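Local coordinates for protein histone acetyltransferase (PDB 6IF4) that probably transfers acetyl groups from acetyl-CoA to histone lysines as a MYST-family enzyme, its N-terminal Tudor-knot domain being the part in this model, at residues B[8-13]-B[19-24]; B[24-29]-B[35-40]; B[39-44]-B[48-53]. All coordinates share one frame; numbering follows the deposited sequence.

Contact 1: residues B[8-13]-B[19-24]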
loop_
_atom_site.group_PDB
_atom_site.type_symbol
_atom_site.label_atom_id
_atom_site.label_comp_id
_atom_site.label_asym_id
_atom_site.label_seq_id
_atom_site.Cartn_x
_atom_site.Cartn_y
_atom_site.Cartn_z
ATOM N N GLN B 8 -0.144 3.322 -8.586
ATOM C CA GLN B 8 0.850 4.289 -8.141
ATOM C C GLN B 8 2.033 3.588 -7.482
ATOM O O GLN B 8 1.865 2.675 -6.669
ATOM C CB GLN B 8 0.224 5.279 -7.160
ATOM C CG GLN B 8 1.186 6.329 -6.630
ATOM C CD GLN B 8 0.481 7.414 -5.852
ATOM O OE1 GLN B 8 -0.747 7.445 -5.784
ATOM N NE2 GLN B 8 1.255 8.314 -5.256
ATOM N N LYS B 9 3.238 4.028 -7.830
ATOM C CA LYS B 9 4.442 3.553 -7.163
ATOM C C LYS B 9 4.573 4.226 -5.803
ATOM O O LYS B 9 4.458 5.452 -5.691
ATOM C CB LYS B 9 5.675 3.839 -8.016
ATOM C CG LYS B 9 5.477 3.554 -9.494
ATOM C CD LYS B 9 6.795 3.254 -10.171
ATOM C CE LYS B 9 6.571 2.587 -11.520
ATOM N NZ LYS B 9 5.762 1.348 -11.383
ATOM N N VAL B 10 4.814 3.423 -4.769
ATOM C CA VAL B 10 4.904 3.902 -3.397
ATOM C C VAL B 10 6.036 3.169 -2.692
ATOM O O VAL B 10 6.616 2.214 -3.214
ATOM C CB VAL B 10 3.586 3.692 -2.619
ATOM C CG1 VAL B 10 2.433 4.466 -3.261
ATOM C CG2 VAL B 10 3.268 2.209 -2.525
ATOM N N TYR B 11 6.355 3.646 -1.494
ATOM C CA TYR B 11 7.122 2.893 -0.518
ATOM C C TYR B 11 6.163 2.428 0.566
ATOM O O TYR B 11 5.325 3.204 1.034
ATOM C CB TYR B 11 8.236 3.735 0.104
ATOM C CG TYR B 11 9.410 4.011 -0.811
ATOM C CD1 TYR B 11 10.321 3.011 -1.126
ATOM C CD2 TYR B 11 9.610 5.274 -1.349
ATOM C CE1 TYR B 11 11.398 3.263 -1.959
ATOM C CE2 TYR B 11 10.683 5.535 -2.183
ATOM C CZ TYR B 11 11.572 4.527 -2.485
ATOM O OH TYR B 11 12.639 4.787 -3.316
ATOM N N ALA B 12 6.281 1.166 0.958
ATOM C CA ALA B 12 5.392 0.581 1.949
ATOM C C ALA B 12 6.216 -0.096 3.030
ATOM O O ALA B 12 7.208 -0.770 2.738
ATOM C CB ALA B 12 4.429 -0.430 1.316
ATOM N N THR B 13 5.812 0.099 4.281
ATOM C CA THR B 13 6.491 -0.580 5.369
ATOM C C THR B 13 6.202 -2.074 5.318
ATOM O O THR B 13 5.115 -2.515 4.928
ATOM C CB THR B 13 6.067 -0.017 6.725
ATOM O OG1 THR B 13 4.654 -0.182 6.895
ATOM C CG2 THR B 13 6.425 1.455 6.826
ATOM N N HIS B 19 9.866 -0.650 1.685
ATOM C CA HIS B 19 10.200 -1.355 0.456
ATOM C C HIS B 19 9.418 -0.754 -0.699
ATOM O O HIS B 19 8.269 -0.335 -0.527
ATOM C CB HIS B 19 9.904 -2.851 0.570
ATOM C CG HIS B 19 10.804 -3.570 1.525
ATOM N ND1 HIS B 19 12.037 -4.065 1.157
ATOM C CD2 HIS B 19 10.654 -3.873 2.836
ATOM C CE1 HIS B 19 12.607 -4.641 2.199
ATOM N NE2 HIS B 19 11.787 -4.541 3.231
ATOM N N ALA B 20 10.046 -0.706 -1.873
ATOM C CA ALA B 20 9.333 -0.294 -3.074
ATOM C C ALA B 20 8.118 -1.187 -3.293
ATOM O O ALA B 20 8.187 -2.410 -3.138
ATOM C CB ALA B 20 10.257 -0.349 -4.289
ATOM N N ALA B 21 6.992 -0.568 -3.639
ATOM C CA ALA B 21 5.744 -1.297 -3.795
ATOM C C ALA B 21 4.871 -0.588 -4.821
ATOM O O ALA B 21 5.202 0.493 -5.316
ATOM C CB ALA B 21 5.021 -1.438 -2.449
ATOM N N ILE B 22 3.735 -1.210 -5.125
ATOM C CA ILE B 22 2.735 -0.661 -6.030
ATOM C C ILE B 22 1.374 -0.948 -5.416
ATOM O O ILE B 22 1.182 -1.955 -4.729
ATOM C CB ILE B 22 2.835 -1.264 -7.455
ATOM C CG1 ILE B 22 4.185 -0.950 -8.099
ATOM C CG2 ILE B 22 1.712 -0.759 -8.355
ATOM C CD1 ILE B 22 4.471 -1.772 -9.341
ATOM N N ILE B 23 0.432 -0.045 -5.639
ATOM C CA ILE B 23 -0.916 -0.209 -5.115
ATOM C C ILE B 23 -1.748 -0.985 -6.126
ATOM O O ILE B 23 -1.923 -0.552 -7.270
ATOM C CB ILE B 23 -1.538 1.147 -4.775
ATOM C CG1 ILE B 23 -0.862 1.644 -3.499
ATOM C CG2 ILE B 23 -3.039 1.025 -4.579
ATOM C CD1 ILE B 23 -1.254 2.969 -3.101
ATOM N N GLN B 24 -2.259 -2.138 -5.700
ATOM C CA GLN B 24 -3.047 -2.996 -6.571
ATOM C C GLN B 24 -4.522 -2.670 -6.536
ATOM O O GLN B 24 -5.204 -2.804 -7.558
ATOM C CB GLN B 24 -2.891 -4.459 -6.153
ATOM C CG GLN B 24 -1.541 -5.083 -6.427
ATOM C CD GLN B 24 -1.671 -6.536 -6.835
ATOM O OE1 GLN B 24 -0.791 -7.092 -7.499
ATOM N NE2 GLN B 24 -2.790 -7.153 -6.465
#
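Val10 and Ala21 form the middle of this antiparallel pairing, exchanging two backbone hydrogen bonds: Val10 N to Ala21 O at 3.0 Å, practically straight at the hydrogen, and Ala21 N back to Val10 O at 2.8 Å. Ala12 and His19 exchange a second pair of hydrogen bonds nearer the turn, while Ile23 N reaches Gln8 O at the far end. On the buried face the Val10 CG2 methyl, set between its own backbone N and carbonyl carbon by chi1 of -61°, comes down on Ala21 CB at 4.0 Å. That CB also meets Ala12 CB at 3.9 Å. The other Val10 branch, CG1, touches Ile23 CD1, the two side chains crossing at about a right angle. The opposite face carries Lys9 running alongside Ile22, and Tyr11, whose CD1 passes the His19-Ala20 peptide. Farther out, Arg60 donates to both Val10 O and Ala21 O, and Gln8 OE1 takes a bond from the backbone of Glu5. The hairpin lies inside the sheet: strand 57-59 flanks 9-13, and strand 35-41 pairs with 18-28.

Contact 2: residues B[24-29]-B[35-40]; sequences QEVAHD and LLYYVH
Glu25 pairs with Tyr38 and Ala27 with Leu36 across nearly antiparallel strands, their axes at 166°, and a classic beta bulge sets Gln24 and Glu25 both opposite Tyr38. At the bulge Tyr38 O takes a short bond from Gln24 N at 2.6 Å and only a weak one from Glu25 N at 3.4 Å; Tyr38 N answers to Glu25 O. The Gln24 side chain runs alongside Tyr38, with NE2 at the edge of the phenol ring, 3.7 Å from CD2, and the amide plane turned 63° from the ring. Its OE1 rests against His40 CB.

Toward the turn, one methyl has two partners. Leu35 CD2 sits over a face of the His28 imidazole, 3.5 Å from the ring centroid, in a CH-pi contact displaced toward ND1 and CE1. The same methyl touches Val26 CG1 at 3.8 Å. Val26 divides its two branches: with CG1 anti to the backbone N (chi1 174°), CG2 is left to meet the edge of the Tyr37 ring, 3.6 Å from CD1. On the other face Glu25 CB packs on Tyr38 CB while its carboxylate leads off, and Leu36 CD1 reaches Asp29 CB.

Among the residues that touch, Tyr37 is the buried one, turned to the interior, where its ring meets Phe4 edge-to-face and touches Leu57 of strand 57-59. Beyond strand 35-41 comes strand 50-53, whose Trp51 touches Leu36 and Ala27 and meets the Tyr38 ring with the planes at about 45°.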
loop_
_atom_site.group_PDB
_atom_site.type_symbol
_atom_site.label_atom_id
_atom_site.label_comp_id
_atom_site.label_asym_id
_atom_site.label_seq_id
_atom_site.Cartn_x
_atom_site.Cartn_y
_atom_site.Cartn_z
ATOM N N GLN B 24 -2.259 -2.138 -5.700
ATOM C CA GLN B 24 -3.047 -2.996 -6.571
ATOM C C GLN B 24 -4.522 -2.670 -6.536
ATOM O O GLN B 24 -5.204 -2.804 -7.558
ATOM C CB GLN B 24 -2.891 -4.459 -6.153
ATOM C CG GLN B 24 -1.541 -5.083 -6.427
ATOM C CD GLN B 24 -1.671 -6.536 -6.835
ATOM O OE1 GLN B 24 -0.791 -7.092 -7.499
ATOM N NE2 GLN B 24 -2.790 -7.153 -6.465
ATOM N N GLU B 25 -5.019 -2.215 -5.389
ATOM C CA GLU B 25 -6.440 -1.996 -5.191
ATOM C C GLU B 25 -6.620 -0.940 -4.117
ATOM O O GLU B 25 -5.762 -0.761 -3.249
ATOM C CB GLU B 25 -7.169 -3.280 -4.759
ATOM C CG GLU B 25 -7.205 -4.394 -5.786
ATOM C CD GLU B 25 -8.084 -4.067 -6.975
ATOM O OE1 GLU B 25 -8.946 -3.172 -6.851
ATOM O OE2 GLU B 25 -7.914 -4.709 -8.032
ATOM N N VAL B 26 -7.740 -0.233 -4.196
ATOM C CA VAL B 26 -8.156 0.717 -3.177
ATOM C C VAL B 26 -9.550 0.315 -2.721
ATOM O O VAL B 26 -10.389 -0.078 -3.541
ATOM C CB VAL B 26 -8.139 2.165 -3.711
ATOM C CG1 VAL B 26 -8.707 3.131 -2.682
ATOM C CG2 VAL B 26 -6.724 2.569 -4.099
ATOM N N ALA B 27 -9.797 0.407 -1.418
ATOM C CA ALA B 27 -11.103 0.063 -0.883
ATOM C C ALA B 27 -11.380 0.922 0.339
ATOM O O ALA B 27 -10.476 1.210 1.128
ATOM C CB ALA B 27 -11.187 -1.421 -0.507
ATOM N N HIS B 28 -12.625 1.357 0.451
ATOM C CA HIS B 28 -13.061 2.170 1.605
ATOM C C HIS B 28 -13.539 1.227 2.714
ATOM O O HIS B 28 -14.365 0.415 2.432
ATOM C CB HIS B 28 -14.177 3.147 1.199
ATOM C CG HIS B 28 -13.984 3.865 -0.092
ATOM N ND1 HIS B 28 -13.852 5.234 -0.150
ATOM C CD2 HIS B 28 -13.922 3.430 -1.372
ATOM C CE1 HIS B 28 -13.679 5.606 -1.400
ATOM N NE2 HIS B 28 -13.726 4.534 -2.159
ATOM N N ASP B 29 -12.904 1.249 3.872
ATOM C CA ASP B 29 -13.322 0.523 5.066
ATOM C C ASP B 29 -14.581 1.204 5.589
ATOM O O ASP B 29 -14.524 2.345 6.061
ATOM C CB ASP B 29 -12.199 0.510 6.096
ATOM C CG ASP B 29 -12.498 -0.356 7.297
ATOM O OD1 ASP B 29 -13.236 -1.360 7.182
ATOM O OD2 ASP B 29 -11.965 -0.021 8.373
ATOM N N LEU B 35 -9.559 4.938 3.787
ATOM C CA LEU B 35 -9.128 4.221 2.572
ATOM C C LEU B 35 -8.037 3.226 2.977
ATOM O O LEU B 35 -7.190 3.601 3.734
ATOM C CB LEU B 35 -8.582 5.223 1.570
ATOM C CG LEU B 35 -9.638 6.000 0.805
ATOM C CD1 LEU B 35 -9.025 7.001 -0.138
ATOM C CD2 LEU B 35 -10.532 5.077 0.049
ATOM N N LEU B 36 -8.143 2.002 2.486
ATOM C CA LEU B 36 -7.114 0.957 2.657
ATOM C C LEU B 36 -6.625 0.561 1.260
ATOM O O LEU B 36 -7.396 0.533 0.339
ATOM C CB LEU B 36 -7.651 -0.243 3.421
ATOM C CG LEU B 36 -8.142 0.065 4.823
ATOM C CD1 LEU B 36 -8.700 -1.164 5.489
ATOM C CD2 LEU B 36 -7.054 0.685 5.635
ATOM N N TYR B 37 -5.354 0.248 1.191
ATOM C CA TYR B 37 -4.680 -0.023 -0.068
ATOM C C TYR B 37 -4.104 -1.428 -0.039
ATOM O O TYR B 37 -3.425 -1.805 0.919
ATOM C CB TYR B 37 -3.574 1.007 -0.315
ATOM C CG TYR B 37 -4.038 2.440 -0.144
ATOM C CD1 TYR B 37 -4.617 3.133 -1.200
ATOM C CD2 TYR B 37 -3.915 3.093 1.078
ATOM C CE1 TYR B 37 -5.049 4.434 -1.048
ATOM C CE2 TYR B 37 -4.345 4.395 1.239
ATOM C CZ TYR B 37 -4.910 5.062 0.171
ATOM O OH TYR B 37 -5.342 6.358 0.323
ATOM N N TYR B 38 -4.379 -2.196 -1.089
ATOM C CA TYR B 38 -3.788 -3.516 -1.255
ATOM C C TYR B 38 -2.488 -3.319 -2.018
ATOM O O TYR B 38 -2.502 -3.032 -3.219
ATOM C CB TYR B 38 -4.730 -4.454 -2.003
ATOM C CG TYR B 38 -4.337 -5.907 -1.899
ATOM C CD1 TYR B 38 -4.321 -6.553 -0.670
ATOM C CD2 TYR B 38 -3.977 -6.633 -3.026
ATOM C CE1 TYR B 38 -3.961 -7.883 -0.566
ATOM C CE2 TYR B 38 -3.615 -7.963 -2.933
ATOM C CZ TYR B 38 -3.609 -8.583 -1.700
ATOM O OH TYR B 38 -3.249 -9.907 -1.601
ATOM N N VAL B 39 -1.368 -3.458 -1.323
ATOM C CA VAL B 39 -0.066 -3.141 -1.890
ATOM C C VAL B 39 0.625 -4.430 -2.292
ATOM O O VAL B 39 0.463 -5.474 -1.646
ATOM C CB VAL B 39 0.793 -2.321 -0.904
ATOM C CG1 VAL B 39 -0.051 -1.241 -0.236
ATOM C CG2 VAL B 39 1.449 -3.214 0.138
ATOM N N HIS B 40 1.365 -4.369 -3.391
ATOM C CA HIS B 40 2.245 -5.447 -3.806
ATOM C C HIS B 40 3.681 -4.957 -3.708
ATOM O O HIS B 40 4.022 -3.911 -4.271
ATOM C CB HIS B 40 1.931 -5.904 -5.234
ATOM C CG HIS B 40 2.968 -6.814 -5.817
ATOM N ND1 HIS B 40 3.201 -8.083 -5.330
ATOM C CD2 HIS B 40 3.832 -6.643 -6.845
ATOM C CE1 HIS B 40 4.167 -8.651 -6.029
ATOM N NE2 HIS B 40 4.567 -7.799 -6.955
#

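Contact 3: residues B[39-44]-B[48-53]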
loop_
_atom_site.group_PDB
_atom_site.type_symbol
_atom_site.label_atom_id
_atom_site.label_comp_id
_atom_site.label_asym_id
_atom_site.label_seq_id
_atom_site.Cartn_x
_atom_site.Cartn_y
_atom_site.Cartn_z
ATOM N N VAL B 39 -1.368 -3.458 -1.323
ATOM C CA VAL B 39 -0.066 -3.141 -1.890
ATOM C C VAL B 39 0.625 -4.430 -2.292
ATOM O O VAL B 39 0.463 -5.474 -1.646
ATOM C CB VAL B 39 0.793 -2.321 -0.904
ATOM C CG1 VAL B 39 -0.051 -1.241 -0.236
ATOM C CG2 VAL B 39 1.449 -3.214 0.138
ATOM N N HIS B 40 1.365 -4.369 -3.391
ATOM C CA HIS B 40 2.245 -5.447 -3.806
ATOM C C HIS B 40 3.681 -4.957 -3.708
ATOM O O HIS B 40 4.022 -3.911 -4.271
ATOM C CB HIS B 40 1.931 -5.904 -5.234
ATOM C CG HIS B 40 2.968 -6.814 -5.817
ATOM N ND1 HIS B 40 3.201 -8.083 -5.330
ATOM C CD2 HIS B 40 3.832 -6.643 -6.845
ATOM C CE1 HIS B 40 4.167 -8.651 -6.029
ATOM N NE2 HIS B 40 4.567 -7.799 -6.955
ATOM N N TYR B 41 4.511 -5.697 -2.981
ATOM C CA TYR B 41 5.916 -5.344 -2.865
ATOM C C TYR B 41 6.607 -5.780 -4.144
ATOM O O TYR B 41 6.527 -6.946 -4.548
ATOM C CB TYR B 41 6.551 -5.988 -1.639
ATOM C CG TYR B 41 5.912 -5.520 -0.360
ATOM C CD1 TYR B 41 6.370 -4.382 0.296
ATOM C CD2 TYR B 41 4.833 -6.203 0.181
ATOM C CE1 TYR B 41 5.774 -3.950 1.464
ATOM C CE2 TYR B 41 4.234 -5.779 1.338
ATOM C CZ TYR B 41 4.706 -4.655 1.978
ATOM O OH TYR B 41 4.099 -4.243 3.136
ATOM N N VAL B 42 7.285 -4.827 -4.777
ATOM C CA VAL B 42 7.789 -5.001 -6.130
ATOM C C VAL B 42 8.804 -6.133 -6.224
ATOM O O VAL B 42 8.856 -6.849 -7.231
ATOM C CB VAL B 42 8.368 -3.651 -6.587
ATOM C CG1 VAL B 42 9.452 -3.859 -7.573
ATOM C CG2 VAL B 42 7.251 -2.771 -7.137
ATOM N N GLU B 43 9.599 -6.343 -5.181
ATOM C CA GLU B 43 10.606 -7.393 -5.167
ATOM C C GLU B 43 10.262 -8.489 -4.164
ATOM O O GLU B 43 11.155 -9.110 -3.581
ATOM C CB GLU B 43 11.982 -6.800 -4.882
ATOM C CG GLU B 43 12.456 -5.875 -5.990
ATOM C CD GLU B 43 13.959 -5.740 -6.042
ATOM O OE1 GLU B 43 14.598 -6.535 -6.760
ATOM O OE2 GLU B 43 14.497 -4.832 -5.375
ATOM N N GLN B 44 8.970 -8.730 -3.957
ATOM C CA GLN B 44 8.508 -9.863 -3.174
ATOM C C GLN B 44 7.418 -10.616 -3.926
ATOM O O GLN B 44 6.771 -10.084 -4.831
ATOM C CB GLN B 44 7.980 -9.421 -1.799
ATOM C CG GLN B 44 8.935 -8.534 -1.019
ATOM C CD GLN B 44 9.815 -9.317 -0.065
ATOM O OE1 GLN B 44 9.485 -10.436 0.332
ATOM N NE2 GLN B 44 10.948 -8.732 0.304
ATOM N N MET B 48 3.290 -11.903 -0.193
ATOM C CA MET B 48 3.554 -10.821 0.743
ATOM C C MET B 48 2.588 -9.650 0.599
ATOM O O MET B 48 2.666 -8.716 1.404
ATOM C CB MET B 48 4.994 -10.326 0.592
ATOM C CG MET B 48 6.023 -11.424 0.792
ATOM S SD MET B 48 5.990 -12.076 2.473
ATOM C CE MET B 48 6.384 -10.613 3.420
ATOM N N ASP B 49 1.735 -9.689 -0.406
ATOM C CA ASP B 49 0.733 -8.635 -0.631
ATOM C C ASP B 49 -0.143 -8.463 0.612
ATOM O O ASP B 49 -0.520 -9.448 1.229
ATOM C CB ASP B 49 -0.145 -8.927 -1.822
ATOM C CG ASP B 49 0.597 -9.025 -3.133
ATOM O OD1 ASP B 49 1.764 -8.806 -3.161
ATOM O OD2 ASP B 49 -0.034 -9.272 -4.071
ATOM N N ARG B 50 -0.498 -7.224 0.893
ATOM C CA ARG B 50 -1.352 -6.995 2.066
ATOM C C ARG B 50 -2.090 -5.668 2.007
ATOM O O ARG B 50 -1.746 -4.826 1.262
ATOM C CB ARG B 50 -0.532 -6.976 3.353
ATOM C CG ARG B 50 0.695 -6.107 3.330
ATOM C CD ARG B 50 1.558 -6.487 4.520
ATOM N NE ARG B 50 2.299 -7.657 4.123
ATOM C CZ ARG B 50 2.801 -8.580 4.903
ATOM N NH1 ARG B 50 2.644 -8.533 6.203
ATOM N NH2 ARG B 50 3.469 -9.571 4.370
ATOM N N TRP B 51 -3.125 -5.611 2.813
ATOM C CA TRP B 51 -3.888 -4.381 2.971
ATOM C C TRP B 51 -3.203 -3.487 3.999
ATOM O O TRP B 51 -2.855 -3.945 5.091
ATOM C CB TRP B 51 -5.319 -4.690 3.404
ATOM C CG TRP B 51 -6.148 -5.320 2.333
ATOM C CD1 TRP B 51 -6.389 -6.650 2.162
ATOM C CD2 TRP B 51 -6.847 -4.645 1.281
ATOM N NE1 TRP B 51 -7.196 -6.846 1.070
ATOM C CE2 TRP B 51 -7.492 -5.631 0.510
ATOM C CE3 TRP B 51 -6.991 -3.301 0.916
ATOM C CZ2 TRP B 51 -8.268 -5.319 -0.604
ATOM C CZ3 TRP B 51 -7.762 -2.993 -0.190
ATOM C CH2 TRP B 51 -8.389 -3.998 -0.938
ATOM N N LEU B 52 -3.007 -2.220 3.655
ATOM C CA LEU B 52 -2.350 -1.284 4.558
ATOM C C LEU B 52 -3.073 0.038 4.560
ATOM O O LEU B 52 -3.664 0.442 3.543
ATOM C CB LEU B 52 -0.881 -1.059 4.166
ATOM C CG LEU B 52 0.038 -2.278 4.221
ATOM C CD1 LEU B 52 1.393 -1.956 3.606
ATOM C CD2 LEU B 52 0.190 -2.760 5.655
ATOM N N PRO B 53 -3.070 0.761 5.681
ATOM C CA PRO B 53 -3.576 2.127 5.705
ATOM C C PRO B 53 -2.558 3.088 5.098
ATOM O O PRO B 53 -1.400 2.741 4.855
ATOM C CB PRO B 53 -3.782 2.402 7.194
ATOM C CG PRO B 53 -2.725 1.578 7.849
ATOM C CD PRO B 53 -2.589 0.330 7.011
HETATM O O HOH W 1 4.354 -8.538 -2.151
#
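The His40 ring meets Asp49 at its edge: ND1 donates to OD1 at 2.7 Å, with the acceptor almost in the imidazole plane. The carboxylate stands nearly upright to the ring, its plane 82° away, and accepts on the syn side of OD1. A water bridges that same OD1 to Tyr41 N, so one oxygen ties the loop residue Asp49 to two successive residues of the strand. The water also lies in the plane of the Tyr41 ring, at its edge. Met48 O, 3.3 Å from Tyr41 CE2, and Arg50 NE lie at another part of this edge.

Arg50 folds back along its own chain to grip Met48 O side-on with NE, at 2.9 Å, and NH2, at 3.2 Å, both from one face of the carbonyl. The bend at chi3 (82°) brings the guanidinium round to that oxygen; the guanidinium plane stands 74° from the Tyr41 ring. Tyr41 OH lies 3.7 Å from Arg50 CD and also near Leu52 CD1, while its hydrogen bond goes to Thr13 O. Leu52 CD1 in turn meets Val39 CG2 at 3.7 Å.

Two backbone bonds join Val39 and Arg50 as the hydrogen-bonded antiparallel pair. The connection opens with a type I turn from Tyr41 to Gln44 and runs on to Asp49, giving a long-looped beta hairpin, part of the strongly curved antiparallel sheet of a small SH3-like Tudor-knot barrel.

Overall arrangement
From the N terminus the chain makes three successive antiparallel hairpins. Contact 1 closes the loop between strands 9-13 and 18-28; contact 2 closes the next, returning along 35-41; contact 3 closes the third, leading into 50-53. None encloses another: they follow in series, contacts 1 and 2 sharing Gln24, contacts 2 and 3 sharing Val39 and His40. The long strand 18-28 serves contact 1 with its first half and contact 2 with its second, so their centres lie about 11 Å apart. Ile22 O to His40 N ties contact 1 to both others, and Thr13 O to Tyr41 OH ties it to contact 3. Strand 57-59 then pairs beside 9-13, completing the sheet.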